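Local coordinates for protein putative peptidase (Chlamydophila abortus, PDB 3CE2) that probably cleaves small bioactive peptides as a zinc-dependent oligopeptidase of the M3B metallopeptidase family, at residues A[24-29]-A[383-388]; A[41-46]-A[111-116]; A[64-69]-A[140-145]; A[232-237]-A[516-521]; A[294-299]-A[509-514]. All blocks are in the same frame, centred on the assembly; numbering follows the deposited sequence.

How the contacts relate
Contacts 1, 4 and 5 are partly buried, contact 3 is buried although small, and contact 2 lies at the surface. Contact 3 uses the first turn of helix 66-96, while contact 2 joins the turn after helix 33-42 to helix 101-120; their centres are about 29 Å apart. Contact 1 lays the N-terminal loop on the strand beside the zinc-binding helix 394-416. Contacts 4 and 5 use consecutive pieces of the loop after helix 494-509, against helix 222-237 and helix 292-306, with centres about 20 Å apart. Only contact 1 has a hydrogen bond between its segments, tyrosine hydroxyl to carbonyl; the others are apolar, contact 5 adding edge-to-edge rings and contact 4 a leucine methyl over an imidazole.

Contact 1 (A[24-29]-A[383-388]); sequences WDITPL and HPYVLL
The rings of Tyr385 and Trp24 meet obliquely, 5.7 Å apart between the centroids of the phenol and the five-membered ring, with planes inclined at 75°. Trp24 CB, directed at the strand, rests 3.8 Å from Tyr385 CD1. With CG set between the backbone N and the carbonyl carbon (chi1 49°), the far end of the indole lies over the next residues of strand 385-387, CZ3 being 3.6 Å from Leu387 CB. The indole NE1 is hydrogen-bonded to Gln96 OE1 of helix 66-96. Ile26 crosses the phenol at about a right angle and lays CG2 over one face, 4.3 Å from the ring centroid and offset toward the rim. Leu29 instead meets the ring tip to tip, CD1 at 3.6 Å from Tyr385 CE2. Pro28 CG touches CE1 of His383, and the His383 ring stacks on Trp361. At the tip of Tyr385, OH donates to Asp25 O at 2.5 Å, the donor tilted 23° from the carbonyl plane. Val386, pointing away from the loop, touches Glu403 of the HExxH helix. Thus the tyrosine gives its buried ring to hydrocarbon and its hydroxyl to a carbonyl, tying the N-terminal loop to the strand beside the zinc-binding helix.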
# COMPACT_ATOMS: atom_id res chain seq x y z
N TRP A 24 -2.30 -3.76 -24.51
CA TRP A 24 -1.68 -4.92 -24.00
C TRP A 24 -2.19 -6.10 -24.81
O TRP A 24 -3.25 -6.02 -25.45
CB TRP A 24 -1.94 -5.10 -22.50
CG TRP A 24 -3.35 -4.97 -22.06
CD1 TRP A 24 -4.48 -5.28 -22.77
CD2 TRP A 24 -3.79 -4.54 -20.77
NE1 TRP A 24 -5.59 -5.04 -22.01
CE2 TRP A 24 -5.20 -4.58 -20.78
CE3 TRP A 24 -3.13 -4.10 -19.62
CZ2 TRP A 24 -5.97 -4.21 -19.67
CZ3 TRP A 24 -3.89 -3.74 -18.51
CH2 TRP A 24 -5.29 -3.80 -18.55
N ASP A 25 -1.40 -7.17 -24.78
CA ASP A 25 -1.69 -8.42 -25.47
C ASP A 25 -2.01 -9.49 -24.44
O ASP A 25 -1.12 -10.05 -23.79
CB ASP A 25 -0.50 -8.85 -26.33
CG ASP A 25 -0.68 -10.26 -26.92
OD1 ASP A 25 -1.80 -10.82 -26.90
OD2 ASP A 25 0.31 -10.81 -27.42
N ILE A 26 -3.30 -9.76 -24.31
CA ILE A 26 -3.80 -10.69 -23.33
C ILE A 26 -4.08 -12.06 -23.93
O ILE A 26 -4.63 -12.93 -23.26
CB ILE A 26 -5.09 -10.16 -22.72
CG1 ILE A 26 -6.13 -9.94 -23.82
CG2 ILE A 26 -4.81 -8.85 -21.95
CD1 ILE A 26 -7.54 -9.76 -23.30
N THR A 27 -3.73 -12.26 -25.19
CA THR A 27 -3.93 -13.55 -25.85
C THR A 27 -3.15 -14.71 -25.21
O THR A 27 -3.67 -15.82 -25.14
CB THR A 27 -3.66 -13.50 -27.38
OG1 THR A 27 -2.37 -12.92 -27.61
CG2 THR A 27 -4.71 -12.66 -28.10
N PRO A 28 -1.90 -14.47 -24.72
CA PRO A 28 -1.22 -15.53 -23.95
C PRO A 28 -2.07 -16.15 -22.83
O PRO A 28 -1.83 -17.30 -22.45
CB PRO A 28 -0.00 -14.82 -23.36
CG PRO A 28 0.31 -13.73 -24.35
CD PRO A 28 -1.05 -13.26 -24.86
N LEU A 29 -3.05 -15.43 -22.31
CA LEU A 29 -3.96 -16.02 -21.34
C LEU A 29 -5.00 -16.87 -22.05
O LEU A 29 -5.10 -18.08 -21.82
CB LEU A 29 -4.66 -14.94 -20.53
CG LEU A 29 -3.86 -14.43 -19.34
CD1 LEU A 29 -4.09 -12.97 -19.18
CD2 LEU A 29 -4.30 -15.15 -18.08
N HIS A 383 2.43 -12.70 -18.05
CA HIS A 383 3.41 -11.68 -17.75
C HIS A 383 2.63 -10.60 -17.01
O HIS A 383 1.41 -10.72 -16.88
CB HIS A 383 4.16 -11.17 -18.98
CG HIS A 383 3.32 -11.06 -20.21
ND1 HIS A 383 3.48 -11.89 -21.30
CD2 HIS A 383 2.33 -10.20 -20.53
CE1 HIS A 383 2.62 -11.55 -22.23
NE2 HIS A 383 1.91 -10.53 -21.80
N PRO A 384 3.32 -9.58 -16.46
CA PRO A 384 2.58 -8.54 -15.76
C PRO A 384 1.84 -7.66 -16.77
O PRO A 384 2.24 -7.55 -17.92
CB PRO A 384 3.66 -7.74 -15.03
CG PRO A 384 4.92 -8.02 -15.78
CD PRO A 384 4.78 -9.34 -16.45
N TYR A 385 0.74 -7.06 -16.35
CA TYR A 385 -0.02 -6.24 -17.25
C TYR A 385 -0.13 -4.91 -16.58
O TYR A 385 -0.48 -4.80 -15.40
CB TYR A 385 -1.38 -6.86 -17.52
CG TYR A 385 -1.34 -7.99 -18.54
CD1 TYR A 385 -0.99 -7.72 -19.86
CD2 TYR A 385 -1.65 -9.31 -18.18
CE1 TYR A 385 -0.95 -8.74 -20.82
CE2 TYR A 385 -1.60 -10.34 -19.13
CZ TYR A 385 -1.25 -10.04 -20.46
OH TYR A 385 -1.20 -11.00 -21.44
N VAL A 386 0.23 -3.88 -17.31
CA VAL A 386 0.17 -2.54 -16.77
C VAL A 386 -0.91 -1.76 -17.49
O VAL A 386 -0.84 -1.56 -18.71
CB VAL A 386 1.47 -1.80 -17.02
CG1 VAL A 386 1.37 -0.41 -16.47
CG2 VAL A 386 2.59 -2.54 -16.40
N LEU A 387 -1.91 -1.33 -16.73
CA LEU A 387 -2.87 -0.37 -17.24
C LEU A 387 -2.46 1.08 -16.97
O LEU A 387 -2.34 1.52 -15.82
CB LEU A 387 -4.25 -0.65 -16.68
CG LEU A 387 -5.30 0.27 -17.29
CD1 LEU A 387 -6.63 -0.47 -17.48
CD2 LEU A 387 -5.45 1.57 -16.46
N LEU A 388 -2.24 1.82 -18.04
CA LEU A 388 -1.90 3.24 -17.99
C LEU A 388 -3.02 4.11 -18.61
O LEU A 388 -3.88 3.62 -19.38
CB LEU A 388 -0.60 3.47 -18.79
CG LEU A 388 0.78 3.70 -18.17
CD1 LEU A 388 1.05 2.84 -16.98
CD2 LEU A 388 1.89 3.50 -19.20

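Contact 2 (A[41-46]-A[111-116]); sequences DSFGLK and THLHTL
Leu45 and Phe43 pack on Leu113, Leu116 and His112 in an apolar surface contact, where the turn that follows helix 33-42 meets the side of helix 101-120. It lies in the N-terminal helical part of the oligopeptidase, remote from the zinc sites. Gly44 is the first residue to leave helical geometry, with positive phi (52°), and the chain turns there so that Phe43 before it and Leu45 after it both direct their CB atoms at helix 101-120. The residues they meet, His112, Leu113 and Leu116, belong to one side of that helix. Leu113 is the buried member: its CD1 lies 3.8 Å from Phe43 CD2, the two side chains crossing at a slant, while CD2 stands 4.4 Å from Leu45 CG. Behind Phe43, helix 66-96 closes the group, with Leu83 and Leu86 touching the phenyl ring and Lys82 making a cation-pi contact with it; Trp53 also meets both Phe43 and Leu113. Leu45, by contrast, is exposed, yet has the largest area buried in this contact, and it crosses both Leu116 and His112 at about a right angle. Its CD2 reaches Leu116 CD2 at 3.8 Å and also comes near His112 NE2. CD1 approaches the imidazole of His112 at its edge, in the ring plane, 3.8 Å from His112 CD2.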
# COMPACT_ATOMS: atom_id res chain seq x y z
N ASP A 41 -16.30 -22.73 -18.49
CA ASP A 41 -17.27 -23.82 -18.58
C ASP A 41 -16.82 -25.11 -17.87
O ASP A 41 -17.60 -25.69 -17.12
CB ASP A 41 -17.68 -24.09 -20.04
CG ASP A 41 -18.64 -23.02 -20.61
OD1 ASP A 41 -19.18 -22.21 -19.82
OD2 ASP A 41 -18.86 -23.01 -21.84
N SER A 42 -15.56 -25.54 -18.09
CA SER A 42 -15.04 -26.80 -17.51
C SER A 42 -15.54 -27.03 -16.10
O SER A 42 -15.73 -28.17 -15.67
CB SER A 42 -13.50 -26.85 -17.47
OG SER A 42 -12.90 -25.75 -18.10
N PHE A 43 -15.72 -25.94 -15.37
CA PHE A 43 -16.13 -26.04 -13.98
C PHE A 43 -17.53 -26.64 -13.80
O PHE A 43 -17.79 -27.31 -12.80
CB PHE A 43 -15.99 -24.68 -13.29
CG PHE A 43 -14.58 -24.34 -12.94
CD1 PHE A 43 -13.90 -25.10 -12.00
CD2 PHE A 43 -13.93 -23.30 -13.55
CE1 PHE A 43 -12.60 -24.80 -11.67
CE2 PHE A 43 -12.62 -22.99 -13.23
CZ PHE A 43 -11.95 -23.75 -12.28
N GLY A 44 -18.41 -26.41 -14.77
CA GLY A 44 -19.80 -26.82 -14.63
C GLY A 44 -20.37 -26.29 -13.33
O GLY A 44 -20.43 -27.00 -12.33
N LEU A 45 -20.78 -25.02 -13.33
CA LEU A 45 -21.44 -24.41 -12.18
C LEU A 45 -22.66 -25.25 -11.79
O LEU A 45 -23.35 -25.80 -12.65
CB LEU A 45 -21.86 -22.97 -12.52
CG LEU A 45 -21.83 -21.86 -11.47
CD1 LEU A 45 -21.90 -20.49 -12.16
CD2 LEU A 45 -22.92 -21.98 -10.38
N LYS A 46 -22.90 -25.36 -10.49
CA LYS A 46 -24.03 -26.14 -9.98
C LYS A 46 -25.16 -25.22 -9.49
O LYS A 46 -25.80 -24.52 -10.28
CB LYS A 46 -23.56 -27.06 -8.84
CG LYS A 46 -24.36 -28.35 -8.65
CD LYS A 46 -23.75 -29.55 -9.39
CE LYS A 46 -24.21 -29.62 -10.84
NZ LYS A 46 -23.38 -30.56 -11.62
N THR A 111 -16.29 -13.87 -10.87
CA THR A 111 -16.38 -13.35 -9.53
C THR A 111 -17.29 -14.26 -8.69
O THR A 111 -16.97 -14.60 -7.54
CB THR A 111 -16.89 -11.88 -9.52
OG1 THR A 111 -15.95 -11.06 -10.22
CG2 THR A 111 -17.05 -11.33 -8.05
N HIS A 112 -18.42 -14.64 -9.26
CA HIS A 112 -19.36 -15.49 -8.55
C HIS A 112 -18.67 -16.81 -8.23
O HIS A 112 -18.76 -17.31 -7.12
CB HIS A 112 -20.61 -15.72 -9.40
CG HIS A 112 -21.54 -16.76 -8.86
ND1 HIS A 112 -22.21 -16.60 -7.66
CD2 HIS A 112 -21.92 -17.96 -9.35
CE1 HIS A 112 -22.96 -17.67 -7.44
NE2 HIS A 112 -22.81 -18.51 -8.45
N LEU A 113 -17.95 -17.35 -9.22
CA LEU A 113 -17.16 -18.58 -9.04
C LEU A 113 -16.17 -18.51 -7.88
O LEU A 113 -16.02 -19.48 -7.13
CB LEU A 113 -16.44 -18.94 -10.33
CG LEU A 113 -17.21 -20.01 -11.08
CD1 LEU A 113 -16.35 -20.76 -12.12
CD2 LEU A 113 -17.76 -20.94 -10.03
N HIS A 114 -15.49 -17.38 -7.74
CA HIS A 114 -14.55 -17.19 -6.65
C HIS A 114 -15.26 -17.22 -5.33
O HIS A 114 -14.71 -17.72 -4.36
CB HIS A 114 -13.80 -15.87 -6.79
CG HIS A 114 -12.58 -15.97 -7.65
ND1 HIS A 114 -12.63 -15.98 -9.02
CD2 HIS A 114 -11.26 -16.05 -7.32
CE1 HIS A 114 -11.40 -16.06 -9.51
NE2 HIS A 114 -10.56 -16.10 -8.49
N THR A 115 -16.47 -16.69 -5.28
CA THR A 115 -17.20 -16.66 -4.02
C THR A 115 -17.68 -18.06 -3.66
O THR A 115 -17.80 -18.42 -2.48
CB THR A 115 -18.38 -15.65 -4.08
OG1 THR A 115 -17.90 -14.39 -4.55
CG2 THR A 115 -18.98 -15.44 -2.68
N LEU A 116 -17.91 -18.87 -4.68
CA LEU A 116 -18.36 -20.23 -4.46
C LEU A 116 -17.18 -21.00 -3.88
O LEU A 116 -17.26 -21.57 -2.79
CB LEU A 116 -18.81 -20.84 -5.79
CG LEU A 116 -20.21 -21.48 -5.86
CD1 LEU A 116 -21.22 -20.72 -4.98
CD2 LEU A 116 -20.68 -21.51 -7.32

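Contact 3 (A[64-69]-A[140-145]); sequences DNSESL and LSAPCL
Leu145 and Ser66 bury the most surface here, with Cys144 next, and the contact is the first turn of helix 66-96 set against the turn that follows helix 133-141. Leu145 sends CD1 into the angle between two residues of the helix, 3.9 Å from Ser66 CB and 3.8 Å from Leu69 CD2; its side chain crosses that of Leu69 at about a right angle. Its other methyl, CD2, lies 3.9 Å from Ser66 O. Ser66 is buried. Its CB and OG both touch the methyl of Ala142, OG to CB at 3.5 Å, and the polar demand of OG is met outside this pair by a hydrogen bond with His139 ND1. Cys144 SG stands 4.1 Å from Ser66 CB, placed toward it by a chi1 of 56°. Asn65 is the N-cap of the helix: its OD1 accepts from Ser68 N at 3.1 Å, the donor tilted 31° from the amide plane, and more weakly from Glu67 N. The capped start of long helix 66-96 is thus pinned beside the C-terminal end of helix 133-141, whose His139 also touches Leu69 and Leu145, while Leu70, one turn on from Ser66, meets Cys144 and Leu145.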
# COMPACT_ATOMS: atom_id res chain seq x y z
N ASP A 64 -5.29 -35.82 9.84
CA ASP A 64 -4.21 -36.34 10.66
C ASP A 64 -3.20 -37.09 9.79
O ASP A 64 -2.28 -37.73 10.29
CB ASP A 64 -4.73 -37.19 11.83
CG ASP A 64 -5.56 -38.38 11.38
OD1 ASP A 64 -5.90 -38.50 10.17
OD2 ASP A 64 -5.89 -39.22 12.24
N ASN A 65 -3.37 -36.98 8.47
CA ASN A 65 -2.54 -37.70 7.53
C ASN A 65 -1.89 -36.79 6.48
O ASN A 65 -2.56 -36.29 5.57
CB ASN A 65 -3.39 -38.76 6.85
CG ASN A 65 -2.63 -39.58 5.85
OD1 ASN A 65 -2.05 -39.06 4.89
ND2 ASN A 65 -2.63 -40.88 6.06
N SER A 66 -0.59 -36.60 6.58
CA SER A 66 0.10 -35.63 5.75
C SER A 66 -0.10 -35.85 4.27
O SER A 66 -0.01 -34.91 3.49
CB SER A 66 1.57 -35.60 6.10
OG SER A 66 1.73 -35.24 7.46
N GLU A 67 -0.36 -37.08 3.87
CA GLU A 67 -0.53 -37.34 2.45
C GLU A 67 -1.89 -36.85 1.95
O GLU A 67 -2.03 -36.44 0.80
CB GLU A 67 -0.32 -38.81 2.11
CG GLU A 67 -0.29 -39.07 0.59
CD GLU A 67 0.60 -40.24 0.18
OE1 GLU A 67 0.23 -40.98 -0.77
OE2 GLU A 67 1.68 -40.42 0.81
N SER A 68 -2.88 -36.87 2.83
CA SER A 68 -4.20 -36.37 2.50
C SER A 68 -4.16 -34.85 2.37
O SER A 68 -4.69 -34.27 1.41
CB SER A 68 -5.20 -36.77 3.57
OG SER A 68 -6.51 -36.73 3.03
N LEU A 69 -3.52 -34.22 3.35
CA LEU A 69 -3.37 -32.78 3.38
C LEU A 69 -2.63 -32.34 2.14
O LEU A 69 -3.02 -31.39 1.48
CB LEU A 69 -2.63 -32.39 4.64
CG LEU A 69 -2.30 -30.96 4.97
CD1 LEU A 69 -3.51 -30.08 4.83
CD2 LEU A 69 -1.77 -30.95 6.42
N LEU A 140 4.46 -29.98 9.98
CA LEU A 140 5.58 -29.08 9.73
C LEU A 140 6.87 -29.86 9.52
O LEU A 140 7.85 -29.32 9.02
CB LEU A 140 5.73 -28.07 10.87
CG LEU A 140 4.50 -27.18 10.95
CD1 LEU A 140 4.65 -26.09 12.00
CD2 LEU A 140 4.22 -26.56 9.58
N SER A 141 6.85 -31.15 9.88
CA SER A 141 7.98 -32.06 9.73
C SER A 141 7.88 -32.95 8.51
O SER A 141 8.86 -33.56 8.11
CB SER A 141 8.01 -33.01 10.90
OG SER A 141 8.76 -32.44 11.92
N ALA A 142 6.68 -33.11 7.96
CA ALA A 142 6.50 -34.08 6.89
C ALA A 142 7.13 -33.54 5.60
O ALA A 142 6.95 -32.38 5.26
CB ALA A 142 5.04 -34.42 6.72
N PRO A 143 7.95 -34.37 4.95
CA PRO A 143 8.62 -34.09 3.67
C PRO A 143 7.72 -34.01 2.45
O PRO A 143 8.04 -33.29 1.50
CB PRO A 143 9.62 -35.25 3.54
CG PRO A 143 9.78 -35.77 4.98
CD PRO A 143 8.40 -35.65 5.53
N CYS A 144 6.60 -34.72 2.43
CA CYS A 144 5.72 -34.51 1.27
C CYS A 144 5.02 -33.16 1.36
O CYS A 144 4.55 -32.64 0.34
CB CYS A 144 4.70 -35.63 1.12
SG CYS A 144 3.76 -35.79 2.59
N LEU A 145 4.98 -32.60 2.58
CA LEU A 145 4.52 -31.22 2.81
C LEU A 145 5.63 -30.17 2.83
O LEU A 145 5.35 -29.00 3.07
CB LEU A 145 3.82 -31.13 4.16
CG LEU A 145 2.50 -31.86 4.22
CD1 LEU A 145 1.87 -31.77 5.63
CD2 LEU A 145 1.60 -31.33 3.14

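Contact 4 (A[232-237]-A[516-521]); sequences QCERYH and DVLSNI
Helix 222-237 sets Cys233 and His237, on the side of its last turns, against Leu518 and Ile521 of a type I beta turn and the 3-10 turn after it, in the part of the chain belonging to peptidase family M3. Cys233 and Leu518 meet closely, CB to CB at 3.5 Å. From there Leu518, with CG anti to its carbonyl carbon (chi1 -68°), crosses the His237 side chain at about a right angle. Its CD2 lies over one face of the imidazole, 3.9 Å from the ring centroid and 17° off the normal, a CH-pi contact. CD1 turns to Glu234 CG at 3.9 Å. Ile521 fits against the backbone: CG2 stands 3.8 Å from Cys233 O, and CG1 3.7 Å from His237 CA. Ser519 OG accepts from Asp516 N and is hydrogen-bonded to Tyr229 OH of helix 222-237. Asp516 OD2 bonds His312 ND1, so the turn joins this helix to the second shell of the Asp310-His312 zinc site in the largely helical M3 peptidase fold.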
# COMPACT_ATOMS: atom_id res chain seq x y z
N GLN A 232 -11.29 23.50 7.21
CA GLN A 232 -11.29 22.08 7.50
C GLN A 232 -11.24 21.82 9.00
O GLN A 232 -11.97 20.98 9.49
CB GLN A 232 -10.20 21.33 6.75
CG GLN A 232 -10.46 21.19 5.27
CD GLN A 232 -11.89 20.72 4.93
OE1 GLN A 232 -12.87 21.49 4.98
NE2 GLN A 232 -12.00 19.44 4.54
N CYS A 233 -10.42 22.55 9.74
CA CYS A 233 -10.38 22.30 11.18
C CYS A 233 -11.73 22.60 11.83
O CYS A 233 -12.19 21.85 12.69
CB CYS A 233 -9.30 23.12 11.86
SG CYS A 233 -7.62 22.62 11.48
N GLU A 234 -12.35 23.70 11.44
CA GLU A 234 -13.63 24.06 12.05
C GLU A 234 -14.70 23.00 11.78
O GLU A 234 -15.50 22.68 12.66
CB GLU A 234 -14.07 25.43 11.58
CG GLU A 234 -13.44 26.52 12.39
CD GLU A 234 -13.45 27.87 11.68
OE1 GLU A 234 -14.53 28.31 11.23
OE2 GLU A 234 -12.37 28.51 11.58
N ARG A 235 -14.69 22.44 10.58
CA ARG A 235 -15.64 21.39 10.24
C ARG A 235 -15.59 20.26 11.26
O ARG A 235 -16.62 19.85 11.77
CB ARG A 235 -15.42 20.84 8.81
CG ARG A 235 -16.62 19.98 8.36
CD ARG A 235 -16.75 19.71 6.87
NE ARG A 235 -16.08 18.47 6.55
CZ ARG A 235 -16.71 17.36 6.18
NH1 ARG A 235 -18.01 17.35 6.06
NH2 ARG A 235 -16.01 16.28 5.94
N TYR A 236 -14.39 19.78 11.59
CA TYR A 236 -14.28 18.64 12.48
C TYR A 236 -14.44 19.03 13.93
O TYR A 236 -15.04 18.32 14.75
CB TYR A 236 -12.97 17.89 12.21
CG TYR A 236 -13.06 17.13 10.90
CD1 TYR A 236 -13.46 15.79 10.87
CD2 TYR A 236 -12.79 17.76 9.69
CE1 TYR A 236 -13.57 15.11 9.69
CE2 TYR A 236 -12.88 17.07 8.51
CZ TYR A 236 -13.29 15.76 8.51
OH TYR A 236 -13.39 15.08 7.32
N HIS A 237 -13.90 20.18 14.27
CA HIS A 237 -13.94 20.62 15.64
C HIS A 237 -15.38 20.65 16.12
O HIS A 237 -15.70 20.23 17.23
CB HIS A 237 -13.29 21.99 15.75
CG HIS A 237 -13.47 22.63 17.08
ND1 HIS A 237 -12.85 22.15 18.22
CD2 HIS A 237 -14.23 23.68 17.47
CE1 HIS A 237 -13.20 22.90 19.25
NE2 HIS A 237 -14.05 23.83 18.82
N ASP A 516 -1.96 26.49 14.76
CA ASP A 516 -3.17 27.28 14.77
C ASP A 516 -4.03 26.75 15.89
O ASP A 516 -3.71 25.72 16.47
CB ASP A 516 -3.87 27.23 13.42
CG ASP A 516 -3.11 27.99 12.36
OD1 ASP A 516 -3.43 29.19 12.13
OD2 ASP A 516 -2.19 27.39 11.77
N VAL A 517 -5.11 27.45 16.23
CA VAL A 517 -5.86 27.09 17.44
C VAL A 517 -6.56 25.74 17.34
O VAL A 517 -6.82 25.11 18.34
CB VAL A 517 -6.87 28.21 17.85
CG1 VAL A 517 -6.14 29.47 18.19
CG2 VAL A 517 -7.85 28.51 16.71
N LEU A 518 -6.85 25.27 16.13
CA LEU A 518 -7.54 23.99 15.99
C LEU A 518 -6.69 22.90 15.39
O LEU A 518 -7.18 21.82 15.02
CB LEU A 518 -8.82 24.20 15.18
CG LEU A 518 -9.78 25.04 16.03
CD1 LEU A 518 -11.09 25.32 15.30
CD2 LEU A 518 -10.04 24.42 17.44
N SER A 519 -5.40 23.16 15.29
CA SER A 519 -4.50 22.26 14.58
C SER A 519 -4.54 20.85 15.14
O SER A 519 -4.33 19.88 14.42
CB SER A 519 -3.07 22.79 14.62
OG SER A 519 -2.99 23.91 13.77
N ASN A 520 -4.81 20.76 16.42
CA ASN A 520 -4.78 19.47 17.07
C ASN A 520 -6.07 18.68 16.91
O ASN A 520 -6.30 17.72 17.64
CB ASN A 520 -4.50 19.68 18.55
CG ASN A 520 -5.60 20.43 19.24
OD1 ASN A 520 -6.14 21.40 18.72
ND2 ASN A 520 -5.94 19.98 20.43
N ILE A 521 -6.93 19.10 15.97
CA ILE A 521 -8.18 18.38 15.72
C ILE A 521 -7.94 17.35 14.62
O ILE A 521 -8.82 16.55 14.33
CB ILE A 521 -9.35 19.35 15.35
CG1 ILE A 521 -10.72 18.72 15.60
CG2 ILE A 521 -9.27 19.76 13.89
CD1 ILE A 521 -10.83 17.98 16.91

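Contact 5 (A[294-299]-A[509-514]); sequences LITKYF and YGEIIT
Phe299 of helix 292-306 packs from CB to CE2 against Ile512, Ile513 and Tyr509. Its CB lies 3.7 Å from Ile512 CG1, where the two side chains cross at about a right angle. From CB, CG leaves anti to the carbonyl carbon (chi1 -70°), beginning a ring that runs past the loop. Along one side of that ring, CD2 meets Ile512 CG2 at 4.0 Å, close to the phenyl plane, and Ile513 CD1 at 4.2 Å. CE2 then reaches Tyr509 CE1, 3.8 Å away, with each ring presenting its edge to the other. One turn back, Ile295 CG2 lies 3.7 Å from Tyr509 CD1. Thr296 meets the aliphatic part of Glu511, OG1 being 3.7 Å from Glu511 CB. Outside the pair, Tyr509 meets Phe313 edge-to-face and Phe299 touches Phe311, both close to the zinc ligands Asp310 and His312. Tyr509 O accepts from both Ile512 N and Ile513 N where the chain leaves helix 494-509. Between the segments the contact is hydrophobic and aromatic, so shape and burial rather than polar bonds set the loop on the helix.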
# COMPACT_ATOMS: atom_id res chain seq x y z
N LEU A 294 15.18 16.45 11.41
CA LEU A 294 15.19 16.42 9.96
C LEU A 294 13.99 17.17 9.42
O LEU A 294 14.09 17.86 8.41
CB LEU A 294 15.27 14.99 9.43
CG LEU A 294 16.71 14.48 9.23
CD1 LEU A 294 16.72 13.32 8.30
CD2 LEU A 294 17.61 15.55 8.68
N ILE A 295 12.85 17.06 10.10
CA ILE A 295 11.70 17.87 9.75
C ILE A 295 12.10 19.33 9.90
O ILE A 295 11.98 20.11 8.96
CB ILE A 295 10.46 17.52 10.65
CG1 ILE A 295 9.91 16.14 10.32
CG2 ILE A 295 9.33 18.52 10.47
CD1 ILE A 295 9.02 15.61 11.41
N THR A 296 12.60 19.69 11.08
CA THR A 296 13.02 21.07 11.31
C THR A 296 13.90 21.58 10.17
O THR A 296 13.62 22.64 9.62
CB THR A 296 13.80 21.20 12.60
OG1 THR A 296 13.15 20.44 13.63
CG2 THR A 296 13.86 22.62 13.00
N LYS A 297 14.93 20.84 9.79
CA LYS A 297 15.81 21.30 8.70
C LYS A 297 15.04 21.60 7.43
O LYS A 297 15.13 22.71 6.91
CB LYS A 297 16.90 20.28 8.37
CG LYS A 297 18.25 20.56 8.98
CD LYS A 297 19.18 19.35 8.85
CE LYS A 297 20.56 19.61 9.49
NZ LYS A 297 21.23 18.35 9.89
N TYR A 298 14.30 20.61 6.95
CA TYR A 298 13.64 20.68 5.65
C TYR A 298 12.65 21.81 5.57
O TYR A 298 12.70 22.60 4.63
CB TYR A 298 12.91 19.38 5.28
CG TYR A 298 12.14 19.47 3.97
CD1 TYR A 298 12.75 19.98 2.82
CD2 TYR A 298 10.81 19.05 3.88
CE1 TYR A 298 12.05 20.07 1.61
CE2 TYR A 298 10.10 19.14 2.68
CZ TYR A 298 10.73 19.64 1.55
OH TYR A 298 10.05 19.72 0.37
N PHE A 299 11.75 21.89 6.56
CA PHE A 299 10.76 22.96 6.59
C PHE A 299 11.33 24.38 6.65
O PHE A 299 10.74 25.28 6.06
CB PHE A 299 9.73 22.73 7.69
CG PHE A 299 8.80 21.57 7.42
CD1 PHE A 299 8.76 20.97 6.16
CD2 PHE A 299 7.94 21.11 8.42
CE1 PHE A 299 7.90 19.90 5.90
CE2 PHE A 299 7.07 20.04 8.18
CZ PHE A 299 7.05 19.43 6.91
N TYR A 509 6.95 18.51 15.31
CA TYR A 509 6.91 19.73 14.54
C TYR A 509 7.19 20.95 15.38
O TYR A 509 7.26 22.06 14.85
CB TYR A 509 5.53 19.86 13.90
CG TYR A 509 5.21 18.78 12.90
CD1 TYR A 509 5.87 18.70 11.68
CD2 TYR A 509 4.23 17.83 13.17
CE1 TYR A 509 5.58 17.72 10.76
CE2 TYR A 509 3.94 16.83 12.27
CZ TYR A 509 4.61 16.78 11.06
OH TYR A 509 4.31 15.77 10.16
N GLY A 510 7.33 20.72 16.69
CA GLY A 510 7.53 21.79 17.68
C GLY A 510 8.61 22.83 17.38
O GLY A 510 8.41 24.02 17.60
N GLU A 511 9.75 22.38 16.88
CA GLU A 511 10.83 23.32 16.62
C GLU A 511 10.63 24.14 15.37
O GLU A 511 11.47 24.98 15.07
CB GLU A 511 12.19 22.60 16.53
CG GLU A 511 12.61 21.88 17.81
CD GLU A 511 12.44 22.75 19.05
OE1 GLU A 511 13.24 23.70 19.23
OE2 GLU A 511 11.52 22.47 19.85
N ILE A 512 9.57 23.93 14.61
CA ILE A 512 9.50 24.67 13.34
C ILE A 512 8.12 25.22 13.03
O ILE A 512 7.99 26.30 12.46
CB ILE A 512 10.01 23.82 12.14
CG1 ILE A 512 10.01 24.62 10.84
CG2 ILE A 512 9.15 22.57 11.97
CD1 ILE A 512 10.63 26.00 10.94
N ILE A 513 7.08 24.48 13.42
CA ILE A 513 5.71 24.82 13.03
C ILE A 513 5.07 25.73 14.05
O ILE A 513 5.17 25.51 15.26
CB ILE A 513 4.83 23.54 12.87
CG1 ILE A 513 5.32 22.69 11.71
CG2 ILE A 513 3.37 23.93 12.60
CD1 ILE A 513 4.93 23.25 10.37
N THR A 514 4.39 26.76 13.56
CA THR A 514 3.53 27.55 14.41
C THR A 514 2.12 26.95 14.35
O THR A 514 1.55 26.81 13.27
CB THR A 514 3.50 28.98 13.92
OG1 THR A 514 4.82 29.53 13.96
CG2 THR A 514 2.48 29.84 14.73